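Local coordinates for STIV B116 (Sulfolobus turreted icosahedral virus, PDB 2J85), which probably binds DNA and belongs to a family highly conserved among diverse crenarchaeal viruses, at residues Gly2-Lys16 with Val71-Met85. Numbering follows the deposited sequence.
Sequences GKVFLTNAFSINMLK and VEVKMNEGDEALIIM
Phe5 is the hydrophobic centre where Gly2-Lys16 meets Val71-Met85. Val73 lays CG1 over one face of its ring, a CH-pi contact 3.7 Å from the ring centroid. Val73 and Met75 both run counter to Phe5, and Met75 brings CG to 3.7 Å from Phe5 CD1, obliquely to the ring. With CG anti to the carbonyl carbon (chi1 -63°), Phe5 turns its ring toward residues 71-75, where a flat, apolar group can lie against the valine methyl. Asp79 OD2 lies at the ring edge, 3.8 Å from Phe5 CE1, with the carboxylate plane turned 79° from the ring. That carboxylate staples the turn of residues 76-79: Asp79 OD2 takes the backbone N-H of Asn76, and Asp79 OD1 accepts from Lys3 N at 2.9 Å, met from above the carboxylate plane. Lys3 NZ adds a long salt bridge to Asp79 OD2.

Farther along the same face, Thr7 sets OG1 beside Ile83 CG1 at 3.4 Å; the hydroxyl donates to Ala9 O, which gives this buried polar atom a partner beside the isoleucine. On the other face Val4 CG1 meets Leu82 CD1 at 3.8 Å; beta-branched Val4 suits an extended strand, and the longer Leu82 reaches across to its methyl.

Beyond the core, Met14 O accepts from Met75 N, and Lys16 NZ donates a hydrogen bond to Asn76 OD1 at 2.8 Å, from above the amide plane. Ile46 of strand 45-47 also touches Phe5, and Ile12 of the second subunit packs on Phe10 and Ile83.

Between the strands, Glu80 N-Lys3 O, Phe5 N-Glu80 O, Leu82 N-Phe5 O, Thr7 N-Leu82 O and Ile84 N-Thr7 O form a parallel ladder. It pairs two neighbouring strands inside the five-stranded mixed sheet of the STIV B116-like fold.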
loop_
_atom_site.group_PDB
_atom_site.type_symbol
_atom_site.label_atom_id
_atom_site.label_comp_id
_atom_site.label_asym_id
_atom_site.label_seq_id
_atom_site.Cartn_x
_atom_site.Cartn_y
_atom_site.Cartn_z
ATOM N N GLY A 2 -15.782 -15.576 1.070
ATOM C CA GLY A 2 -14.500 -15.561 1.844
ATOM C C GLY A 2 -14.517 -14.546 2.975
ATOM O O GLY A 2 -15.564 -14.054 3.354
ATOM N N LYS A 3 -13.341 -14.223 3.495
ATOM C CA LYS A 3 -13.209 -13.260 4.574
ATOM C C LYS A 3 -13.235 -11.817 4.044
ATOM O O LYS A 3 -12.945 -11.552 2.860
ATOM C CB LYS A 3 -11.911 -13.515 5.342
ATOM C CG LYS A 3 -11.588 -15.019 5.567
ATOM C CD LYS A 3 -10.542 -15.256 6.663
ATOM C CE LYS A 3 -9.682 -16.537 6.442
ATOM N NZ LYS A 3 -8.428 -16.220 5.662
ATOM N N VAL A 4 -13.604 -10.893 4.928
ATOM C CA VAL A 4 -13.532 -9.469 4.642
ATOM C C VAL A 4 -12.732 -8.752 5.734
ATOM O O VAL A 4 -13.206 -8.549 6.854
ATOM C CB VAL A 4 -14.921 -8.857 4.516
ATOM C CG1 VAL A 4 -14.800 -7.401 4.153
ATOM C CG2 VAL A 4 -15.748 -9.621 3.488
ATOM N N PHE A 5 -11.508 -8.367 5.414
ATOM C CA PHE A 5 -10.670 -7.691 6.380
ATOM C C PHE A 5 -10.984 -6.196 6.478
ATOM O O PHE A 5 -11.049 -5.491 5.464
ATOM C CB PHE A 5 -9.209 -7.909 6.012
ATOM C CG PHE A 5 -8.785 -9.355 6.059
ATOM C CD1 PHE A 5 -8.814 -10.144 4.908
ATOM C CD2 PHE A 5 -8.371 -9.924 7.243
ATOM C CE1 PHE A 5 -8.406 -11.476 4.945
ATOM C CE2 PHE A 5 -7.954 -11.261 7.287
ATOM C CZ PHE A 5 -7.982 -12.034 6.152
ATOM N N LEU A 6 -11.187 -5.717 7.701
ATOM C CA LEU A 6 -11.288 -4.297 7.961
ATOM C C LEU A 6 -9.905 -3.768 8.359
ATOM O O LEU A 6 -9.338 -4.184 9.371
ATOM C CB LEU A 6 -12.286 -4.043 9.079
ATOM C CG LEU A 6 -12.480 -2.567 9.421
ATOM C CD1 LEU A 6 -13.140 -1.854 8.211
ATOM C CD2 LEU A 6 -13.280 -2.412 10.703
ATOM N N THR A 7 -9.371 -2.848 7.557
ATOM C CA THR A 7 -8.008 -2.347 7.739
ATOM C C THR A 7 -7.977 -0.833 7.598
ATOM O O THR A 7 -8.830 -0.236 6.922
ATOM C CB THR A 7 -7.010 -2.929 6.682
ATOM O OG1 THR A 7 -7.311 -2.391 5.397
ATOM C CG2 THR A 7 -7.123 -4.409 6.583
ATOM N N ASN A 8 -6.964 -0.236 8.226
ATOM C CA ASN A 8 -6.684 1.177 8.063
ATOM C C ASN A 8 -5.546 1.437 7.079
ATOM O O ASN A 8 -5.074 2.561 6.965
ATOM C CB ASN A 8 -6.406 1.831 9.413
ATOM C CG ASN A 8 -5.066 1.453 9.995
ATOM O OD1 ASN A 8 -4.269 0.768 9.368
ATOM N ND2 ASN A 8 -4.818 1.897 11.221
ATOM N N ALA A 9 -5.134 0.388 6.364
ATOM C CA ALA A 9 -4.085 0.471 5.364
ATOM C C ALA A 9 -4.260 -0.583 4.279
ATOM O O ALA A 9 -4.884 -1.608 4.506
ATOM C CB ALA A 9 -2.711 0.307 6.043
ATOM N N PHE A 10 -3.712 -0.325 3.095
ATOM C CA PHE A 10 -3.511 -1.377 2.106
ATOM C C PHE A 10 -2.026 -1.511 1.773
ATOM O O PHE A 10 -1.341 -0.523 1.486
ATOM C CB PHE A 10 -4.271 -1.165 0.799
ATOM C CG PHE A 10 -4.018 -2.266 -0.197
ATOM C CD1 PHE A 10 -4.410 -3.554 0.081
ATOM C CD2 PHE A 10 -3.283 -2.034 -1.336
ATOM C CE1 PHE A 10 -4.130 -4.578 -0.785
ATOM C CE2 PHE A 10 -2.984 -3.070 -2.219
ATOM C CZ PHE A 10 -3.406 -4.334 -1.943
ATOM N N SER A 11 -1.567 -2.764 1.762
ATOM C CA SER A 11 -0.186 -3.077 1.488
ATOM C C SER A 11 -0.110 -4.337 0.657
ATOM O O SER A 11 -0.898 -5.257 0.844
ATOM C CB SER A 11 0.577 -3.268 2.805
ATOM O OG SER A 11 1.813 -3.897 2.564
ATOM N N ILE A 12 0.846 -4.346 -0.271
ATOM C CA ILE A 12 1.272 -5.537 -1.023
ATOM C C ILE A 12 1.559 -6.739 -0.116
ATOM O O ILE A 12 1.353 -7.869 -0.522
ATOM C CB ILE A 12 2.556 -5.224 -1.899
ATOM C CG1 ILE A 12 2.185 -4.310 -3.073
ATOM C CG2 ILE A 12 3.227 -6.529 -2.399
ATOM C CD1 ILE A 12 3.262 -4.155 -4.111
ATOM N N ASN A 13 2.034 -6.486 1.102
ATOM C CA ASN A 13 2.186 -7.534 2.140
ATOM C C ASN A 13 0.896 -8.264 2.544
ATOM O O ASN A 13 0.958 -9.341 3.121
ATOM C CB ASN A 13 2.828 -6.952 3.419
ATOM C CG ASN A 13 4.282 -6.491 3.197
ATOM O OD1 ASN A 13 5.032 -7.069 2.399
ATOM N ND2 ASN A 13 4.670 -5.431 3.903
HETATM N N MSE A 14 -0.264 -7.695 2.236
HETATM C CA MSE A 14 -1.507 -8.377 2.516
HETATM C C MSE A 14 -1.892 -9.416 1.480
HETATM O O MSE A 14 -2.906 -10.104 1.644
HETATM C CB MSE A 14 -2.628 -7.370 2.666
HETATM C CG MSE A 14 -2.394 -6.446 3.822
HETATM SE SE MSE A 14 -3.686 -5.008 3.811
HETATM C CE MSE A 14 -3.026 -4.027 5.367
ATOM N N LEU A 15 -1.089 -9.541 0.418
ATOM C CA LEU A 15 -1.425 -10.459 -0.669
ATOM C C LEU A 15 -0.653 -11.769 -0.518
ATOM O O LEU A 15 0.574 -11.795 -0.554
ATOM C CB LEU A 15 -1.178 -9.801 -2.021
ATOM C CG LEU A 15 -1.958 -8.489 -2.236
ATOM C CD1 LEU A 15 -1.546 -7.777 -3.568
ATOM C CD2 LEU A 15 -3.446 -8.702 -2.161
ATOM N N LYS A 16 -1.382 -12.860 -0.326
ATOM C CA LYS A 16 -0.737 -14.138 -0.036
ATOM C C LYS A 16 0.183 -14.562 -1.162
ATOM O O LYS A 16 1.269 -15.066 -0.873
ATOM C CB LYS A 16 -1.748 -15.265 0.235
ATOM C CG LYS A 16 -2.082 -15.564 1.715
ATOM C CD LYS A 16 -2.238 -17.100 1.894
ATOM C CE LYS A 16 -2.753 -17.535 3.282
ATOM N NZ LYS A 16 -4.192 -17.192 3.549
ATOM N N VAL A 71 -4.126 -8.337 13.798
ATOM C CA VAL A 71 -4.250 -9.467 12.909
ATOM C C VAL A 71 -3.244 -9.141 11.827
ATOM O O VAL A 71 -3.171 -8.001 11.374
ATOM C CB VAL A 71 -5.677 -9.501 12.269
ATOM C CG1 VAL A 71 -5.773 -10.542 11.131
ATOM C CG2 VAL A 71 -6.732 -9.735 13.325
ATOM N N GLU A 72 -2.450 -10.116 11.430
ATOM C CA GLU A 72 -1.664 -9.963 10.226
ATOM C C GLU A 72 -2.602 -10.316 9.086
ATOM O O GLU A 72 -3.075 -11.445 9.012
ATOM C CB GLU A 72 -0.450 -10.882 10.254
ATOM C CG GLU A 72 0.569 -10.568 9.169
ATOM C CD GLU A 72 1.683 -11.583 9.133
ATOM O OE1 GLU A 72 1.360 -12.796 9.137
ATOM O OE2 GLU A 72 2.872 -11.168 9.113
ATOM N N VAL A 73 -2.917 -9.344 8.236
ATOM C CA VAL A 73 -3.836 -9.563 7.129
ATOM C C VAL A 73 -3.103 -10.270 5.990
ATOM O O VAL A 73 -2.085 -9.795 5.503
ATOM C CB VAL A 73 -4.491 -8.240 6.646
ATOM C CG1 VAL A 73 -5.491 -8.496 5.520
ATOM C CG2 VAL A 73 -5.169 -7.510 7.826
ATOM N N LYS A 74 -3.601 -11.443 5.621
ATOM C CA LYS A 74 -3.116 -12.175 4.463
ATOM C C LYS A 74 -4.323 -12.666 3.675
ATOM O O LYS A 74 -5.074 -13.514 4.136
ATOM C CB LYS A 74 -2.223 -13.347 4.879
ATOM C CG LYS A 74 -0.839 -12.926 5.343
ATOM C CD LYS A 74 0.103 -12.621 4.193
ATOM C CE LYS A 74 1.416 -12.021 4.717
ATOM N NZ LYS A 74 2.457 -11.779 3.650
HETATM N N MSE A 75 -4.493 -12.122 2.480
HETATM C CA MSE A 75 -5.694 -12.357 1.694
HETATM C C MSE A 75 -5.501 -13.473 0.679
HETATM O O MSE A 75 -4.520 -13.475 -0.103
HETATM C CB MSE A 75 -6.113 -11.089 0.955
HETATM C CG MSE A 75 -6.878 -10.113 1.792
HETATM SE SE MSE A 75 -7.055 -8.409 0.825
HETATM C CE MSE A 75 -8.252 -8.868 -0.645
ATOM N N ASN A 76 -6.453 -14.404 0.696
ATOM C CA ASN A 76 -6.601 -15.390 -0.354
ATOM C C ASN A 76 -7.368 -14.787 -1.509
ATOM O O ASN A 76 -7.878 -13.674 -1.420
ATOM C CB ASN A 76 -7.323 -16.626 0.181
ATOM C CG ASN A 76 -6.553 -17.295 1.313
ATOM O OD1 ASN A 76 -5.414 -17.745 1.128
ATOM N ND2 ASN A 76 -7.161 -17.339 2.502
ATOM N N GLU A 77 -7.456 -15.537 -2.593
ATOM C CA GLU A 77 -8.108 -15.063 -3.801
ATOM C C GLU A 77 -9.630 -14.815 -3.596
ATOM O O GLU A 77 -10.230 -14.003 -4.301
ATOM C CB GLU A 77 -7.817 -16.051 -4.943
ATOM C CG GLU A 77 -8.010 -15.510 -6.367
ATOM C CD GLU A 77 -6.982 -14.457 -6.787
ATOM O OE1 GLU A 77 -5.784 -14.553 -6.419
ATOM O OE2 GLU A 77 -7.383 -13.532 -7.519
ATOM N N GLY A 78 -10.237 -15.468 -2.604
ATOM C CA GLY A 78 -11.660 -15.244 -2.299
ATOM C C GLY A 78 -11.977 -14.159 -1.255
ATOM O O GLY A 78 -13.155 -13.903 -0.969
ATOM N N ASP A 79 -10.927 -13.548 -0.693
ATOM C CA ASP A 79 -11.037 -12.510 0.324
ATOM C C ASP A 79 -11.004 -11.113 -0.259
ATOM O O ASP A 79 -10.496 -10.874 -1.365
ATOM C CB ASP A 79 -9.881 -12.593 1.317
ATOM C CG ASP A 79 -9.790 -13.948 2.013
ATOM O OD1 ASP A 79 -10.823 -14.640 2.191
ATOM O OD2 ASP A 79 -8.663 -14.313 2.384
ATOM N N GLU A 80 -11.544 -10.189 0.526
ATOM C CA GLU A 80 -11.554 -8.776 0.191
ATOM C C GLU A 80 -11.202 -7.955 1.426
ATOM O O GLU A 80 -11.128 -8.470 2.526
ATOM C CB GLU A 80 -12.897 -8.356 -0.426
ATOM C CG GLU A 80 -14.113 -8.729 0.352
ATOM C CD GLU A 80 -15.300 -7.790 0.078
ATOM O OE1 GLU A 80 -15.067 -6.563 -0.052
ATOM O OE2 GLU A 80 -16.460 -8.267 0.035
ATOM N N ALA A 81 -10.932 -6.685 1.222
ATOM C CA ALA A 81 -10.680 -5.778 2.323
ATOM C C ALA A 81 -11.585 -4.541 2.182
ATOM O O ALA A 81 -11.943 -4.133 1.066
ATOM C CB ALA A 81 -9.170 -5.397 2.380
ATOM N N LEU A 82 -12.016 -4.013 3.328
ATOM C CA LEU A 82 -12.708 -2.715 3.418
ATOM C C LEU A 82 -11.740 -1.835 4.139
ATOM O O LEU A 82 -11.314 -2.159 5.254
ATOM C CB LEU A 82 -13.995 -2.814 4.238
ATOM C CG LEU A 82 -15.148 -3.527 3.563
ATOM C CD1 LEU A 82 -16.253 -3.964 4.586
ATOM C CD2 LEU A 82 -15.698 -2.643 2.405
ATOM N N ILE A 83 -11.352 -0.741 3.503
ATOM C CA ILE A 83 -10.228 0.038 3.988
ATOM C C ILE A 83 -10.637 1.469 4.355
ATOM O O ILE A 83 -11.352 2.122 3.606
ATOM C CB ILE A 83 -9.064 0.037 2.962
ATOM C CG1 ILE A 83 -8.792 -1.404 2.495
ATOM C CG2 ILE A 83 -7.822 0.750 3.572
ATOM C CD1 ILE A 83 -7.555 -1.627 1.633
ATOM N N ILE A 84 -10.179 1.924 5.529
ATOM C CA ILE A 84 -10.285 3.329 5.934
ATOM C C ILE A 84 -8.873 3.942 5.955
ATOM O O ILE A 84 -7.979 3.460 6.662
ATOM C CB ILE A 84 -10.985 3.516 7.312
ATOM C CG1 ILE A 84 -11.122 5.017 7.646
ATOM C CG2 ILE A 84 -10.247 2.763 8.412
ATOM C CD1 ILE A 84 -11.854 5.334 8.971
HETATM N N MSE A 85 -8.695 5.009 5.175
HETATM C CA MSE A 85 -7.410 5.671 5.054
HETATM C C MSE A 85 -7.517 7.049 5.676
HETATM O O MSE A 85 -8.293 7.874 5.224
HETATM C CB MSE A 85 -7.015 5.803 3.589
HETATM C CG MSE A 85 -7.084 4.510 2.801
HETATM SE SE MSE A 85 -5.363 3.762 2.285
HETATM C CE MSE A 85 -4.637 3.748 4.112
HETATM O O HOH W 1 -14.543 -11.833 0.380
HETATM O O HOH W 2 2.658 -10.983 0.326
#